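Local atomic coordinates of Cyp101j2 (Sphingobium yanoikuyae, PDB entry 5KYO), a protein that is a haem-dependent cytochrome P450 monooxygenase that probably hydroxylates the monoterpene 1,8-cineole. Residues 51-56 and 413-418; 62-67 and 347-352; 72-77 and 84-89; 104-109 and 337-342; 171-176 and 422-427. All blocks are in the same frame, centred on the assembly; numbering follows the deposited sequence.

Interaction 1: 51-56 and 413-418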
# COMPACT_ATOMS: atom_id res chain seq x y z
N ARG A 51 1.99 9.74 -13.56
CA ARG A 51 1.05 10.24 -14.56
C ARG A 51 -0.30 9.53 -14.49
O ARG A 51 -0.36 8.32 -14.26
CB ARG A 51 1.66 10.09 -15.95
CG ARG A 51 0.70 10.20 -17.13
CD ARG A 51 1.42 9.76 -18.39
NE ARG A 51 2.55 10.62 -18.70
CZ ARG A 51 3.42 10.37 -19.67
NH1 ARG A 51 3.32 9.27 -20.39
NH2 ARG A 51 4.42 11.22 -19.90
N ASP A 52 -1.38 10.29 -14.66
CA ASP A 52 -2.73 9.75 -14.55
C ASP A 52 -3.04 8.68 -15.57
O ASP A 52 -2.50 8.68 -16.68
CB ASP A 52 -3.79 10.86 -14.67
CG ASP A 52 -3.96 11.64 -13.40
OD1 ASP A 52 -3.48 11.16 -12.35
OD2 ASP A 52 -4.60 12.72 -13.44
N VAL A 53 -3.92 7.77 -15.19
CA VAL A 53 -4.50 6.83 -16.13
C VAL A 53 -5.25 7.64 -17.19
O VAL A 53 -5.96 8.58 -16.85
CB VAL A 53 -5.44 5.83 -15.43
CG1 VAL A 53 -6.09 4.90 -16.44
CG2 VAL A 53 -4.67 5.03 -14.39
N PRO A 54 -5.04 7.31 -18.48
CA PRO A 54 -5.79 7.99 -19.54
C PRO A 54 -7.30 7.87 -19.37
O PRO A 54 -7.83 6.77 -19.16
CB PRO A 54 -5.32 7.27 -20.81
CG PRO A 54 -3.97 6.75 -20.49
CD PRO A 54 -4.01 6.41 -19.01
N GLU A 55 -7.99 9.00 -19.40
CA GLU A 55 -9.44 9.02 -19.43
C GLU A 55 -9.91 8.48 -20.77
O GLU A 55 -9.62 9.07 -21.81
CB GLU A 55 -9.96 10.45 -19.21
CG GLU A 55 -9.63 11.05 -17.84
CD GLU A 55 -10.70 10.79 -16.81
OE1 GLU A 55 -10.86 9.63 -16.39
OE2 GLU A 55 -11.40 11.76 -16.43
N GLY A 56 -10.62 7.36 -20.76
CA GLY A 56 -11.03 6.69 -19.54
C GLY A 56 -10.89 5.18 -19.63
O GLY A 56 -11.85 4.46 -19.91
N TYR A 413 -8.76 7.42 -12.58
CA TYR A 413 -7.73 6.87 -11.70
C TYR A 413 -6.41 7.63 -11.73
O TYR A 413 -6.04 8.24 -12.75
CB TYR A 413 -7.43 5.43 -12.07
CG TYR A 413 -8.63 4.55 -12.28
CD1 TYR A 413 -9.30 4.55 -13.51
CD2 TYR A 413 -9.10 3.71 -11.28
CE1 TYR A 413 -10.38 3.75 -13.72
CE2 TYR A 413 -10.20 2.88 -11.49
CZ TYR A 413 -10.83 2.91 -12.72
OH TYR A 413 -11.93 2.11 -12.98
N SER A 414 -5.67 7.54 -10.63
CA SER A 414 -4.29 8.05 -10.58
C SER A 414 -3.29 6.92 -10.41
O SER A 414 -3.59 5.89 -9.80
CB SER A 414 -4.10 9.05 -9.43
OG SER A 414 -4.88 10.21 -9.63
N ASN A 415 -2.09 7.15 -10.94
CA ASN A 415 -0.94 6.31 -10.65
C ASN A 415 -0.04 6.99 -9.63
O ASN A 415 -0.07 8.20 -9.47
CB ASN A 415 -0.10 6.02 -11.90
CG ASN A 415 -0.75 5.02 -12.84
OD1 ASN A 415 -0.84 3.82 -12.54
ND2 ASN A 415 -1.16 5.49 -14.01
N GLY A 416 0.80 6.20 -9.00
CA GLY A 416 1.81 6.73 -8.10
C GLY A 416 2.36 5.53 -7.39
O GLY A 416 2.15 4.39 -7.82
N ILE A 417 3.08 5.74 -6.29
CA ILE A 417 3.59 4.61 -5.53
C ILE A 417 2.42 3.77 -5.03
O ILE A 417 2.51 2.54 -4.92
CB ILE A 417 4.47 5.07 -4.36
CG1 ILE A 417 5.76 5.69 -4.89
CG2 ILE A 417 4.82 3.92 -3.44
CD1 ILE A 417 5.69 7.17 -5.02
N VAL A 418 1.31 4.44 -4.73
CA VAL A 418 0.07 3.73 -4.44
C VAL A 418 -0.99 4.26 -5.42
O VAL A 418 -1.38 5.43 -5.38
CB VAL A 418 -0.39 3.90 -2.96
CG1 VAL A 418 -1.55 3.01 -2.70
CG2 VAL A 418 0.76 3.55 -1.98
O HOH W 1 -8.61 8.03 -15.66
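Asn-415 ND2 donates to Arg-51 O at 3.0 Å, with an N-H...O angle of 161° and the acceptor close to the amide plane. Asn-415 CG lies beside the backbone N (chi1 -74°), which brings the amide to this oxygen. Asn-415 OD1 accepts from Trp-63 NE1, and the two bonds fix the rotation of the group. Asn-415 ND2 also rests 3.6 Å from Val-53 CG2. Val-53 CG2 packs on Tyr-413 CB at 3.6 Å. The backbones are joined by one bond, Val-53 N to Tyr-413 O at 3.3 Å. Beside it, Ser-414 OG donates to Asp-52 OD1 at 3.2 Å from above the carboxylate plane, while OD2 forms a salt bridge with Lys-422. A water donates to Val-53 O and Glu-55 OE1 and accepts from Tyr-413 N, bridging the two segments. The contact lays the loop before helix 59-69 along strand 413-414. Strand 420-421 pairs with that strand, and Phe-59 of the helix packs on Val-53, Tyr-413 and Asn-415.

Interaction 2: 62-67 and 347-352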
# COMPACT_ATOMS: atom_id res chain seq x y z
N SER A 62 -5.25 -0.47 -18.26
CA SER A 62 -4.18 0.42 -18.70
C SER A 62 -2.79 -0.21 -18.55
O SER A 62 -1.97 -0.20 -19.49
CB SER A 62 -4.25 1.72 -17.90
OG SER A 62 -3.27 2.66 -18.32
N TRP A 63 -2.53 -0.75 -17.36
CA TRP A 63 -1.27 -1.40 -17.05
C TRP A 63 -1.05 -2.62 -17.94
O TRP A 63 0.05 -2.86 -18.41
CB TRP A 63 -1.21 -1.83 -15.58
CG TRP A 63 -0.76 -0.75 -14.62
CD1 TRP A 63 -1.52 0.27 -14.13
CD2 TRP A 63 0.54 -0.61 -14.05
NE1 TRP A 63 -0.76 1.05 -13.28
CE2 TRP A 63 0.50 0.52 -13.22
CE3 TRP A 63 1.73 -1.33 -14.16
CZ2 TRP A 63 1.62 0.96 -12.50
CZ3 TRP A 63 2.84 -0.89 -13.45
CH2 TRP A 63 2.77 0.24 -12.63
N ARG A 64 -2.11 -3.39 -18.17
CA ARG A 64 -2.00 -4.58 -18.99
C ARG A 64 -1.63 -4.22 -20.44
O ARG A 64 -0.90 -4.96 -21.10
CB ARG A 64 -3.31 -5.38 -18.95
CG ARG A 64 -3.49 -6.20 -17.68
CD ARG A 64 -4.91 -6.72 -17.56
NE ARG A 64 -5.32 -7.47 -18.74
CZ ARG A 64 -5.02 -8.74 -18.97
NH1 ARG A 64 -4.29 -9.42 -18.09
NH2 ARG A 64 -5.45 -9.35 -20.07
N GLU A 65 -2.13 -3.09 -20.92
CA GLU A 65 -1.78 -2.61 -22.26
C GLU A 65 -0.31 -2.20 -22.33
O GLU A 65 0.36 -2.43 -23.33
CB GLU A 65 -2.68 -1.45 -22.69
CG GLU A 65 -3.82 -1.88 -23.60
CD GLU A 65 -3.32 -2.53 -24.88
OE1 GLU A 65 -3.49 -3.75 -25.05
OE2 GLU A 65 -2.76 -1.80 -25.73
N ILE A 66 0.17 -1.57 -21.26
CA ILE A 66 1.59 -1.22 -21.17
C ILE A 66 2.44 -2.48 -21.22
O ILE A 66 3.43 -2.53 -21.97
CB ILE A 66 1.88 -0.43 -19.88
CG1 ILE A 66 1.23 0.95 -19.95
CG2 ILE A 66 3.39 -0.29 -19.67
CD1 ILE A 66 1.38 1.77 -18.69
N MET A 67 2.03 -3.50 -20.46
CA MET A 67 2.72 -4.79 -20.43
C MET A 67 2.69 -5.48 -21.80
O MET A 67 3.66 -6.14 -22.20
CB MET A 67 2.08 -5.70 -19.37
CG MET A 67 2.17 -5.17 -17.96
SD MET A 67 1.16 -6.06 -16.75
CE MET A 67 1.75 -7.74 -16.90
N VAL A 347 2.25 -8.31 -11.49
CA VAL A 347 2.25 -9.70 -11.04
C VAL A 347 0.89 -10.38 -11.27
O VAL A 347 0.77 -11.27 -12.12
CB VAL A 347 2.66 -9.81 -9.55
CG1 VAL A 347 2.47 -11.23 -9.04
CG2 VAL A 347 4.10 -9.37 -9.37
N ALA A 348 -0.14 -9.94 -10.56
CA ALA A 348 -1.46 -10.58 -10.68
C ALA A 348 -2.14 -10.28 -12.01
O ALA A 348 -3.05 -11.00 -12.41
CB ALA A 348 -2.38 -10.16 -9.52
N MET A 349 -1.70 -9.24 -12.71
CA MET A 349 -2.34 -8.89 -13.99
C MET A 349 -1.71 -9.58 -15.19
O MET A 349 -2.22 -9.44 -16.31
CB MET A 349 -2.33 -7.38 -14.20
CG MET A 349 -3.16 -6.62 -13.19
SD MET A 349 -4.91 -6.98 -13.32
CE MET A 349 -5.17 -8.00 -11.89
N ASP A 350 -0.63 -10.31 -14.96
CA ASP A 350 0.05 -11.05 -16.03
C ASP A 350 -0.78 -12.27 -16.44
O ASP A 350 -0.90 -13.23 -15.68
CB ASP A 350 1.45 -11.47 -15.59
CG ASP A 350 2.34 -11.93 -16.75
OD1 ASP A 350 1.81 -12.40 -17.77
OD2 ASP A 350 3.58 -11.82 -16.64
N ASP A 351 -1.33 -12.24 -17.65
CA ASP A 351 -2.21 -13.33 -18.08
C ASP A 351 -1.42 -14.55 -18.56
O ASP A 351 -1.99 -15.61 -18.84
CB ASP A 351 -3.17 -12.86 -19.17
CG ASP A 351 -2.46 -12.26 -20.37
OD1 ASP A 351 -1.22 -12.34 -20.44
OD2 ASP A 351 -3.16 -11.71 -21.25
N ALA A 352 -0.10 -14.41 -18.65
CA ALA A 352 0.77 -15.54 -18.97
C ALA A 352 1.01 -16.40 -17.74
O ALA A 352 1.68 -17.43 -17.81
CB ALA A 352 2.09 -15.06 -19.55
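Arg-64 reaches Met-349 O and the Asp-351 carboxylate with two different nitrogens, and both bonds are weak. Met-349 O sits at the edge of the Arg-64 guanidinium, near its plane, 2.7 Å from Arg-64 NH1, but the N-H...O angle is only 124°. Arg-64 NH2 meets Asp-351 OD2 at 3.5 Å in a long salt bridge. The carboxylate stands almost upright to the guanidinium, 85° between planes, so the two groups cannot pair side by side. A bend at chi3 (54°) turns the arginine's end toward the loop, while Arg-64 CG packs on Met-349 CB at 3.9 Å. One helical turn on, Met-67 lays its CE methyl against Asp-350 CA at 3.8 Å. Asp-350 is itself held: OD1 accepts from Ala-352 N at 2.9 Å, and OD2 accepts from Ser-89 N at the start of helix 89-97. Pro-357 and Leu-358 also touch the Arg-64 side chain. The contact packs helix 59-69 against the chain just past helix 344-348 of the P450 fold. The Asp-350 to Ala-352 bond makes that chain an Asx turn.

Interaction 3: 72-77 and 84-89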
# COMPACT_ATOMS: atom_id res chain seq x y z
N HIS A 72 10.16 -5.97 -24.48
CA HIS A 72 10.91 -6.79 -23.53
C HIS A 72 10.26 -6.78 -22.15
O HIS A 72 9.58 -5.83 -21.79
CB HIS A 72 12.35 -6.30 -23.42
CG HIS A 72 13.09 -6.28 -24.73
ND1 HIS A 72 13.87 -7.33 -25.15
CD2 HIS A 72 13.16 -5.34 -25.70
CE1 HIS A 72 14.39 -7.04 -26.33
NE2 HIS A 72 13.98 -5.84 -26.68
N PRO A 73 10.48 -7.86 -21.37
CA PRO A 73 10.05 -7.92 -19.97
C PRO A 73 10.65 -6.80 -19.13
O PRO A 73 10.06 -6.39 -18.13
CB PRO A 73 10.58 -9.28 -19.51
CG PRO A 73 10.64 -10.09 -20.74
CD PRO A 73 11.04 -9.14 -21.83
N LEU A 74 11.83 -6.31 -19.52
CA LEU A 74 12.47 -5.24 -18.78
C LEU A 74 12.67 -4.05 -19.70
O LEU A 74 13.48 -4.11 -20.62
CB LEU A 74 13.82 -5.70 -18.20
CG LEU A 74 14.49 -4.75 -17.19
CD1 LEU A 74 13.85 -4.88 -15.82
CD2 LEU A 74 15.99 -4.99 -17.09
N MET A 75 11.94 -2.98 -19.46
CA MET A 75 12.07 -1.76 -20.25
C MET A 75 12.69 -0.64 -19.41
O MET A 75 12.91 -0.81 -18.21
CB MET A 75 10.70 -1.31 -20.79
CG MET A 75 10.03 -2.31 -21.72
SD MET A 75 10.89 -2.48 -23.32
CE MET A 75 10.35 -0.97 -24.11
N TRP A 76 12.97 0.49 -20.06
CA TRP A 76 13.63 1.62 -19.42
C TRP A 76 12.95 2.92 -19.84
O TRP A 76 12.63 3.11 -21.01
CB TRP A 76 15.12 1.65 -19.78
CG TRP A 76 15.92 2.73 -19.11
CD1 TRP A 76 16.66 2.60 -17.96
CD2 TRP A 76 16.09 4.08 -19.54
NE1 TRP A 76 17.26 3.79 -17.65
CE2 TRP A 76 16.92 4.72 -18.60
CE3 TRP A 76 15.60 4.82 -20.62
CZ2 TRP A 76 17.29 6.06 -18.71
CZ3 TRP A 76 15.96 6.16 -20.73
CH2 TRP A 76 16.81 6.76 -19.79
N THR A 77 12.71 3.80 -18.87
CA THR A 77 12.00 5.05 -19.10
C THR A 77 12.88 6.23 -18.70
O THR A 77 13.55 6.18 -17.67
CB THR A 77 10.64 5.11 -18.31
OG1 THR A 77 10.04 6.41 -18.44
CG2 THR A 77 10.87 4.80 -16.83
N TRP A 84 14.69 1.37 -14.89
CA TRP A 84 14.15 0.16 -15.50
C TRP A 84 12.82 -0.22 -14.85
O TRP A 84 12.56 0.10 -13.69
CB TRP A 84 15.12 -1.01 -15.37
CG TRP A 84 16.51 -0.74 -15.85
CD1 TRP A 84 17.57 -0.30 -15.10
CD2 TRP A 84 17.01 -0.93 -17.18
NE1 TRP A 84 18.69 -0.19 -15.88
CE2 TRP A 84 18.38 -0.57 -17.16
CE3 TRP A 84 16.44 -1.36 -18.38
CZ2 TRP A 84 19.18 -0.63 -18.31
CZ3 TRP A 84 17.23 -1.42 -19.52
CH2 TRP A 84 18.59 -1.05 -19.48
N VAL A 85 11.98 -0.91 -15.62
CA VAL A 85 10.69 -1.38 -15.12
C VAL A 85 10.47 -2.85 -15.47
O VAL A 85 10.50 -3.23 -16.65
CB VAL A 85 9.51 -0.55 -15.67
CG1 VAL A 85 8.20 -0.96 -14.98
CG2 VAL A 85 9.74 0.95 -15.50
N ALA A 86 10.26 -3.68 -14.45
CA ALA A 86 9.92 -5.08 -14.66
C ALA A 86 8.45 -5.19 -15.04
O ALA A 86 7.56 -4.76 -14.28
CB ALA A 86 10.22 -5.91 -13.44
N LEU A 87 8.20 -5.75 -16.23
CA LEU A 87 6.85 -5.77 -16.80
C LEU A 87 6.25 -7.17 -16.94
O LEU A 87 5.21 -7.35 -17.60
CB LEU A 87 6.87 -5.08 -18.16
CG LEU A 87 7.10 -3.57 -18.05
CD1 LEU A 87 7.17 -2.92 -19.41
CD2 LEU A 87 6.00 -2.92 -17.22
N ARG A 88 6.89 -8.17 -16.35
CA ARG A 88 6.32 -9.51 -16.28
C ARG A 88 6.29 -10.00 -14.84
O ARG A 88 7.04 -9.50 -13.99
CB ARG A 88 7.12 -10.49 -17.15
CG ARG A 88 7.14 -10.16 -18.63
CD ARG A 88 5.78 -10.36 -19.29
NE ARG A 88 5.84 -10.07 -20.72
CZ ARG A 88 5.72 -8.86 -21.26
NH1 ARG A 88 5.53 -7.80 -20.48
NH2 ARG A 88 5.78 -8.70 -22.57
N SER A 89 5.43 -10.98 -14.56
CA SER A 89 5.19 -11.41 -13.18
C SER A 89 6.43 -11.99 -12.50
O SER A 89 6.89 -11.49 -11.47
CB SER A 89 4.06 -12.44 -13.13
OG SER A 89 3.95 -13.02 -11.84
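Trp-76 turns the edge of its indole onto the face of Trp-84. Trp-76 CD1 sits 3.6 Å above the Trp-84 plane, over the ring centre. The planes meet at 71°, an edge-to-face stack. CG of Trp-76 lies anti to the backbone N (chi1 -176°), whereas CG of Trp-84 lies beside its own N (chi1 -52°); with these torsions the Trp-76 edge lies over the Trp-84 face. Trp-76 CB rests on Trp-84 CE3 at 3.6 Å, and Leu-74 CD2 reaches the same carbon at 3.9 Å. Leu-74, Trp-76, Trp-84 and Ala-86 share one face of the sheet. Met-75, on the other face, meets Leu-87 just past the strand: Met-75 CG to Leu-87 CD1 is 3.7 Å.

Behind the side chains lies an antiparallel backbone ladder. Met-75 and Val-85 form a hydrogen-bonded pair: Val-85 N to Met-75 O is 2.8 Å, and Met-75 N to Val-85 O is 3.2 Å. Leu-87 N adds a bond to Pro-73 O at 2.7 Å, just past the paired strands. Further out, Trp-84 NE1 donates to Asp-338, which ties the indole to the segment before strand 339-343. Val-332 and Leu-334 also touch this ring. Arg-88 packs its CG on Pro-73 CB and occupies the N-cap position of helix 89-97. This is a beta hairpin at the edge of the mixed beta sheet of the P450 fold.

Interaction 4: 104-109 and 337-342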
# COMPACT_ATOMS: atom_id res chain seq x y z
N ASN A 104 16.79 -2.70 -1.05
CA ASN A 104 15.80 -1.75 -0.55
C ASN A 104 16.45 -0.42 -0.13
O ASN A 104 15.84 0.37 0.60
CB ASN A 104 15.02 -2.34 0.64
CG ASN A 104 13.88 -3.25 0.20
OD1 ASN A 104 14.11 -4.30 -0.40
ND2 ASN A 104 12.64 -2.88 0.54
N HIS A 105 17.68 -0.18 -0.57
CA HIS A 105 18.41 1.03 -0.17
C HIS A 105 17.73 2.28 -0.73
O HIS A 105 17.64 3.30 -0.05
CB HIS A 105 19.87 0.96 -0.60
CG HIS A 105 20.70 2.12 -0.14
ND1 HIS A 105 21.19 3.08 -1.01
CD2 HIS A 105 21.10 2.49 1.10
CE1 HIS A 105 21.86 3.98 -0.32
NE2 HIS A 105 21.82 3.66 0.96
N THR A 106 17.22 2.18 -1.97
CA THR A 106 16.31 3.17 -2.52
C THR A 106 15.12 2.42 -3.10
O THR A 106 15.29 1.40 -3.76
CB THR A 106 16.95 4.05 -3.62
OG1 THR A 106 17.30 3.25 -4.74
CG2 THR A 106 18.19 4.73 -3.11
N VAL A 107 13.91 2.91 -2.83
CA VAL A 107 12.69 2.25 -3.30
C VAL A 107 11.77 3.22 -4.00
O VAL A 107 10.70 2.83 -4.45
CB VAL A 107 11.88 1.57 -2.15
CG1 VAL A 107 12.67 0.44 -1.53
CG2 VAL A 107 11.42 2.58 -1.12
N LEU A 108 12.19 4.47 -4.09
CA LEU A 108 11.37 5.53 -4.67
C LEU A 108 12.12 6.19 -5.82
O LEU A 108 13.35 6.32 -5.79
CB LEU A 108 11.00 6.56 -3.60
CG LEU A 108 10.10 6.07 -2.46
CD1 LEU A 108 9.59 7.24 -1.62
CD2 LEU A 108 8.92 5.26 -3.01
N VAL A 109 11.37 6.60 -6.84
CA VAL A 109 11.92 7.39 -7.94
C VAL A 109 11.35 8.80 -7.92
O VAL A 109 10.21 9.00 -7.52
CB VAL A 109 11.64 6.73 -9.31
CG1 VAL A 109 12.27 5.35 -9.39
CG2 VAL A 109 10.16 6.65 -9.56
N GLY A 337 24.00 1.60 -9.09
CA GLY A 337 23.24 2.83 -8.89
C GLY A 337 21.98 2.88 -9.75
O GLY A 337 21.19 3.82 -9.64
N ASP A 338 21.79 1.88 -10.60
CA ASP A 338 20.56 1.82 -11.39
C ASP A 338 19.34 1.52 -10.49
O ASP A 338 19.44 0.81 -9.48
CB ASP A 338 20.68 0.76 -12.49
CG ASP A 338 21.42 1.28 -13.73
OD1 ASP A 338 21.96 2.41 -13.67
OD2 ASP A 338 21.46 0.57 -14.75
N MET A 339 18.19 2.06 -10.87
CA MET A 339 16.94 1.80 -10.16
C MET A 339 16.08 0.84 -10.97
O MET A 339 16.01 0.96 -12.19
CB MET A 339 16.18 3.11 -9.92
CG MET A 339 16.90 4.07 -9.02
SD MET A 339 17.05 3.35 -7.37
CE MET A 339 15.32 2.97 -7.05
N VAL A 340 15.45 -0.11 -10.29
CA VAL A 340 14.53 -1.01 -10.98
C VAL A 340 13.17 -1.05 -10.28
O VAL A 340 13.07 -1.46 -9.12
CB VAL A 340 15.08 -2.44 -11.07
CG1 VAL A 340 14.10 -3.30 -11.83
CG2 VAL A 340 16.46 -2.46 -11.75
N MET A 341 12.14 -0.61 -11.01
CA MET A 341 10.77 -0.63 -10.51
C MET A 341 10.18 -2.02 -10.71
O MET A 341 10.36 -2.63 -11.75
CB MET A 341 9.93 0.44 -11.20
CG MET A 341 8.55 0.63 -10.61
SD MET A 341 7.77 2.18 -11.10
CE MET A 341 8.66 3.36 -10.07
N ALA A 342 9.50 -2.53 -9.69
CA ALA A 342 8.96 -3.88 -9.74
C ALA A 342 7.54 -3.90 -9.17
O ALA A 342 7.33 -4.31 -8.04
CB ALA A 342 9.86 -4.84 -8.96
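This is a side-chain contact between a loop and the mixed beta sheet of the P450 fold: Thr-106 and Val-109 of the loop meet Met-339 and Met-341 of strand 339-343. Loop 104-109 runs from strand 102-103 to helix 111-118. No hydrogen bond joins the two segments, and their nearest CA atoms, in Thr-106 and Met-339, are 7.8 Å apart. Two methionines bridge the gap. Met-339, bent at chi2 and chi3, turns toward the loop. The exact place of its tip is doubtful, because the sulfur is modelled too close to Thr-106. Leu-108 O is buried here without a polar partner in the model. Thr-106 OG1 has a weak hydrogen bond to Glu-322 on strand 318-323. The same loop holds part of the haem pocket: Asn-104 ND2 donates to a haem propionate oxygen, and the Val-107 side chain lies about 5 Å from the haem. His-83 of the neighbouring strand 83-86 touches Met-339, Met-341 and Val-109. At the far end, Val-109 and Met-341 cross at about a right angle, with Val-109 CG2 3.7 Å from Met-341 CE in the conformer given.

Interaction 5: 171-176 and 422-427; sequences NFTHEF and KPFVLE
The backbones of Asn-171 and Val-425 pair antiparallel at a non-hydrogen-bonded position, and at the next residue Phe-172 N donates to Phe-424 O at 3.1 Å. Asn-171 CA also points a C-H at that oxygen. From Phe-172 on, segment 171-176 is helix. Asn-171 is its N-cap: Asn-171 OD1 accepts from His-174 N at 3.0 Å, in the carbonyl plane. Glu-175 OE2 takes the Asn-171 N-H, N to O 2.7 Å, from above the carboxylate plane. Phe-172 CG is anti to its N (chi1 179°), with the ring laid beside Phe-424. The planes are 15° apart, but the rings are slid so far that they barely overlap. Their closest atoms, Phe-172 CD2 and Phe-424 CZ, are 3.7 Å apart. Leu-426 CD1 lies 3.9 Å from Phe-172 CD1, beside Phe-424, on the same side of the Phe-172 ring plane. Pro-423 CG lies 3.8 Å from His-174 NE2, while His-174 ND1 bonds Glu-178. Phe-283 stacks on Phe-172, and Trp-396 also meets its ring. This is a strand-to-helix junction with an asparagine N-cap, at the edge of a small three-stranded antiparallel sheet.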
# COMPACT_ATOMS: atom_id res chain seq x y z
N ASN A 171 -19.19 11.36 -0.46
CA ASN A 171 -17.88 11.19 -1.06
C ASN A 171 -17.17 10.09 -0.28
O ASN A 171 -16.79 10.28 0.88
CB ASN A 171 -17.09 12.50 -1.04
CG ASN A 171 -15.79 12.40 -1.82
OD1 ASN A 171 -14.81 11.84 -1.34
ND2 ASN A 171 -15.78 12.95 -3.03
N PHE A 172 -17.02 8.91 -0.90
CA PHE A 172 -16.55 7.73 -0.16
C PHE A 172 -15.12 7.91 0.35
O PHE A 172 -14.81 7.59 1.50
CB PHE A 172 -16.64 6.46 -1.02
CG PHE A 172 -16.14 5.21 -0.31
CD1 PHE A 172 -16.97 4.49 0.54
CD2 PHE A 172 -14.83 4.77 -0.49
CE1 PHE A 172 -16.51 3.35 1.21
CE2 PHE A 172 -14.35 3.64 0.18
CZ PHE A 172 -15.20 2.92 1.04
N THR A 173 -14.24 8.42 -0.50
CA THR A 173 -12.85 8.55 -0.09
C THR A 173 -12.70 9.56 1.06
O THR A 173 -12.12 9.22 2.09
CB THR A 173 -11.93 8.95 -1.26
OG1 THR A 173 -11.95 7.90 -2.23
CG2 THR A 173 -10.49 9.13 -0.78
N HIS A 174 -13.25 10.76 0.93
CA HIS A 174 -13.07 11.75 1.99
C HIS A 174 -13.90 11.47 3.25
O HIS A 174 -13.39 11.63 4.37
CB HIS A 174 -13.38 13.15 1.49
CG HIS A 174 -12.61 13.53 0.27
ND1 HIS A 174 -11.32 13.09 0.05
CD2 HIS A 174 -12.93 14.29 -0.80
CE1 HIS A 174 -10.88 13.57 -1.10
NE2 HIS A 174 -11.84 14.30 -1.64
N GLU A 175 -15.15 11.04 3.08
CA GLU A 175 -16.06 10.89 4.22
C GLU A 175 -15.96 9.55 4.94
O GLU A 175 -16.48 9.40 6.05
CB GLU A 175 -17.53 11.11 3.77
CG GLU A 175 -17.81 12.54 3.27
CD GLU A 175 -19.25 12.74 2.79
OE1 GLU A 175 -20.19 12.57 3.60
OE2 GLU A 175 -19.46 13.06 1.60
N PHE A 176 -15.30 8.56 4.34
CA PHE A 176 -15.22 7.24 4.96
C PHE A 176 -13.78 6.70 4.99
O PHE A 176 -13.19 6.58 6.08
CB PHE A 176 -16.15 6.23 4.26
CG PHE A 176 -16.19 4.89 4.94
CD1 PHE A 176 -16.99 4.70 6.05
CD2 PHE A 176 -15.38 3.85 4.51
CE1 PHE A 176 -16.98 3.47 6.72
CE2 PHE A 176 -15.39 2.63 5.15
CZ PHE A 176 -16.19 2.45 6.27
N LYS A 422 -9.74 8.08 -8.33
CA LYS A 422 -9.97 9.45 -7.89
C LYS A 422 -11.33 9.54 -7.18
O LYS A 422 -12.25 8.74 -7.48
CB LYS A 422 -9.90 10.41 -9.08
CG LYS A 422 -8.55 10.40 -9.80
CD LYS A 422 -8.45 11.51 -10.81
CE LYS A 422 -7.11 11.52 -11.55
NZ LYS A 422 -7.24 12.26 -12.84
N PRO A 423 -11.46 10.49 -6.23
CA PRO A 423 -12.62 10.59 -5.33
C PRO A 423 -13.95 10.43 -6.04
O PRO A 423 -14.20 11.09 -7.05
CB PRO A 423 -12.47 12.00 -4.74
CG PRO A 423 -10.99 12.19 -4.66
CD PRO A 423 -10.40 11.46 -5.86
N PHE A 424 -14.79 9.55 -5.52
CA PHE A 424 -16.08 9.30 -6.17
C PHE A 424 -17.22 9.41 -5.17
O PHE A 424 -17.02 9.31 -3.96
CB PHE A 424 -16.08 7.92 -6.84
CG PHE A 424 -15.75 6.79 -5.89
CD1 PHE A 424 -14.43 6.42 -5.65
CD2 PHE A 424 -16.77 6.08 -5.25
CE1 PHE A 424 -14.13 5.37 -4.77
CE2 PHE A 424 -16.48 5.03 -4.39
CZ PHE A 424 -15.16 4.68 -4.14
N VAL A 425 -18.42 9.60 -5.68
CA VAL A 425 -19.59 9.77 -4.85
C VAL A 425 -20.48 8.54 -5.00
O VAL A 425 -20.73 8.07 -6.13
CB VAL A 425 -20.35 11.07 -5.23
CG1 VAL A 425 -21.74 11.12 -4.59
CG2 VAL A 425 -19.52 12.30 -4.83
N LEU A 426 -20.93 8.01 -3.87
CA LEU A 426 -21.88 6.91 -3.84
C LEU A 426 -23.25 7.43 -3.46
O LEU A 426 -23.35 8.41 -2.76
CB LEU A 426 -21.45 5.83 -2.84
CG LEU A 426 -20.14 5.08 -3.08
CD1 LEU A 426 -19.92 4.04 -1.98
CD2 LEU A 426 -20.16 4.42 -4.47
N GLU A 427 -24.29 6.77 -3.95
CA GLU A 427 -25.67 7.15 -3.65
C GLU A 427 -26.45 5.90 -3.36
O GLU A 427 -26.14 4.82 -3.88
CB GLU A 427 -26.31 7.92 -4.82
CG GLU A 427 -26.43 7.12 -6.10
CD GLU A 427 -27.23 7.86 -7.19
OE1 GLU A 427 -28.01 8.78 -6.86
OE2 GLU A 427 -27.06 7.53 -8.38

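In the fold
Interaction 3 closes first along the chain, as a local hairpin; the other four join segments more than 200 residues apart. Interactions 3 and 4 share the mixed sheet, with centres 13 Å apart, because strands 83-86 and 339-343 are neighbours in it. Interactions 2 and 3 have centres 11 Å apart and touch at the start of helix 89-97. Interactions 1 and 2 meet through helix 59-69. Interaction 5 is remote: its centre is about 33 Å from that of interaction 4, on the opposite side of the chain's centre, but a salt bridge links it to interaction 1. Interactions 1, 2, 4 and 5 thus join parts of the fold far apart in sequence, and interaction 4 reaches the haem through Asn-104.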